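Local atomic coordinates of transcription elongation factor Spt4 (Methanocaldococcus jannaschii, PDB entry 3LPE), a protein that stimulates transcription elongation as the small zinc-binding partner of Spt5 in the archaeal Spt4/5 heterodimer. Residues L5-L10 against P17-P22. Numbering follows the deposited sequence.
With ZN (zinc ion), chain I.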
# COMPACT_ATOMS: atom_id res chain seq x y z
N LEU B 5 3.09 13.40 -11.11
CA LEU B 5 3.84 12.83 -12.23
C LEU B 5 5.29 12.49 -11.86
O LEU B 5 5.92 11.66 -12.50
CB LEU B 5 3.83 13.78 -13.44
CG LEU B 5 2.49 13.93 -14.16
CD1 LEU B 5 2.47 15.18 -15.03
CD2 LEU B 5 2.18 12.67 -14.99
N LYS B 6 5.80 13.13 -10.82
CA LYS B 6 7.19 12.94 -10.42
C LYS B 6 7.35 11.94 -9.27
O LYS B 6 8.17 11.03 -9.34
CB LYS B 6 7.81 14.29 -10.02
CG LYS B 6 9.32 14.33 -10.08
CD LYS B 6 9.88 15.70 -9.67
CE LYS B 6 9.40 16.82 -10.59
NZ LYS B 6 10.21 18.07 -10.42
N CYS B 7 6.59 12.12 -8.19
CA CYS B 7 6.78 11.32 -6.99
C CYS B 7 5.59 10.41 -6.72
O CYS B 7 5.62 9.64 -5.78
CB CYS B 7 7.08 12.18 -5.76
SG CYS B 7 5.64 13.02 -4.97
N LYS B 8 4.56 10.50 -7.56
CA LYS B 8 3.43 9.53 -7.49
C LYS B 8 2.50 9.68 -6.28
O LYS B 8 1.55 8.90 -6.10
CB LYS B 8 3.95 8.08 -7.62
CG LYS B 8 4.58 7.80 -8.96
CD LYS B 8 5.04 6.35 -9.13
CE LYS B 8 6.36 6.09 -8.43
NZ LYS B 8 7.07 4.93 -9.04
N TYR B 9 2.75 10.71 -5.47
CA TYR B 9 1.85 11.00 -4.36
C TYR B 9 0.41 11.19 -4.85
O TYR B 9 0.16 11.88 -5.85
CB TYR B 9 2.29 12.27 -3.66
CG TYR B 9 1.55 12.61 -2.39
CD1 TYR B 9 1.90 12.02 -1.17
CD2 TYR B 9 0.55 13.57 -2.38
CE1 TYR B 9 1.24 12.36 0.01
CE2 TYR B 9 -0.11 13.92 -1.21
CZ TYR B 9 0.24 13.31 -0.02
OH TYR B 9 -0.43 13.69 1.13
N LEU B 10 -0.53 10.58 -4.15
CA LEU B 10 -1.93 10.62 -4.58
C LEU B 10 -2.69 11.75 -3.93
O LEU B 10 -2.62 11.91 -2.72
CB LEU B 10 -2.62 9.30 -4.23
CG LEU B 10 -2.09 8.10 -5.01
CD1 LEU B 10 -2.78 6.87 -4.44
CD2 LEU B 10 -2.47 8.24 -6.46
N PRO B 17 1.47 18.37 -3.34
CA PRO B 17 1.76 19.11 -2.11
C PRO B 17 3.20 18.88 -1.63
O PRO B 17 3.74 19.65 -0.83
CB PRO B 17 0.77 18.54 -1.08
CG PRO B 17 -0.18 17.68 -1.87
CD PRO B 17 0.51 17.27 -3.13
N ILE B 18 3.82 17.82 -2.13
CA ILE B 18 5.21 17.54 -1.76
C ILE B 18 6.19 18.28 -2.64
O ILE B 18 7.03 19.04 -2.15
CB ILE B 18 5.52 16.03 -1.80
CG1 ILE B 18 4.63 15.27 -0.83
CG2 ILE B 18 7.01 15.79 -1.44
CD1 ILE B 18 4.83 13.75 -0.87
N CYS B 19 6.10 18.08 -3.95
CA CYS B 19 7.16 18.51 -4.87
C CYS B 19 6.70 19.52 -5.93
O CYS B 19 7.48 19.94 -6.80
CB CYS B 19 7.81 17.29 -5.54
SG CYS B 19 6.78 16.55 -6.87
N HIS B 20 5.44 19.95 -5.85
CA HIS B 20 4.91 21.01 -6.71
C HIS B 20 4.74 20.65 -8.19
O HIS B 20 4.43 21.50 -9.01
CB HIS B 20 5.74 22.30 -6.56
CG HIS B 20 6.15 22.58 -5.15
ND1 HIS B 20 7.40 22.29 -4.67
CD2 HIS B 20 5.45 23.08 -4.11
CE1 HIS B 20 7.47 22.62 -3.39
NE2 HIS B 20 6.30 23.11 -3.03
N SER B 21 4.94 19.38 -8.53
CA SER B 21 4.79 19.01 -9.93
C SER B 21 3.30 18.78 -10.26
O SER B 21 2.47 18.66 -9.37
CB SER B 21 5.66 17.80 -10.27
OG SER B 21 4.90 16.63 -10.40
N PRO B 22 2.94 18.78 -11.56
CA PRO B 22 1.56 18.49 -11.97
C PRO B 22 1.16 17.08 -11.57
O PRO B 22 2.02 16.23 -11.47
CB PRO B 22 1.62 18.60 -13.50
CG PRO B 22 2.85 19.37 -13.80
CD PRO B 22 3.82 19.07 -12.70
ZN ZN I . 5.20 14.98 -6.11
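Tyr9 lays its ring against Ile18 and Pro17, crossing each side chain at about a right angle. Over one face stands Ile18 CG1, 4.2 Å above the plane and displaced toward the rim, while the terminal methyl comes closer, with Ile18 CD1 3.4 Å from Tyr9 CD1. Pro17 meets the other ortho-meta pair obliquely, its CD 3.8 Å from Tyr9 CD2. The first side-chain torsion (chi1 -173°) puts Tyr9 CG anti to the backbone N, beside the carbonyl carbon. An alanine here would probably leave Ile18 CD1 and the Pro17 ring without their aromatic partner and open a gap beside the zinc site.

The metal lies between the two loops. Cys7 SG binds zinc at 2.3 Å and Cys19 SG does so at 2.4 Å; Cys4 and Cys16 complete the four-sulphur site. Both sulphurs turn the same way, with SG between the backbone N and the carbonyl carbon (chi1 78° and 76°), and the backbone angles of the two cysteines also nearly match. This likeness fits the paired CxxC knuckles of a zinc ribbon. Lys6 touches at two points, its CB 4.0 Å from Cys19 SG and its CE 3.9 Å from Ser21 CB.

Beyond the metal, Leu5 N donates to Pro22 O at 3.0 Å, which ties the two loops at the end away from Tyr9. Leu5 CD1 also packs on Pro22 CB, while the leucine side chain touches Val57 of strand 56-57 as well. Metal coordination, one cross-loop backbone bond and apolar contacts thus join the loop after strand 2-4 to the loop before strand 23-33, and the positive metal probably keeps the clustered cysteine sulphurs in their thiolate form.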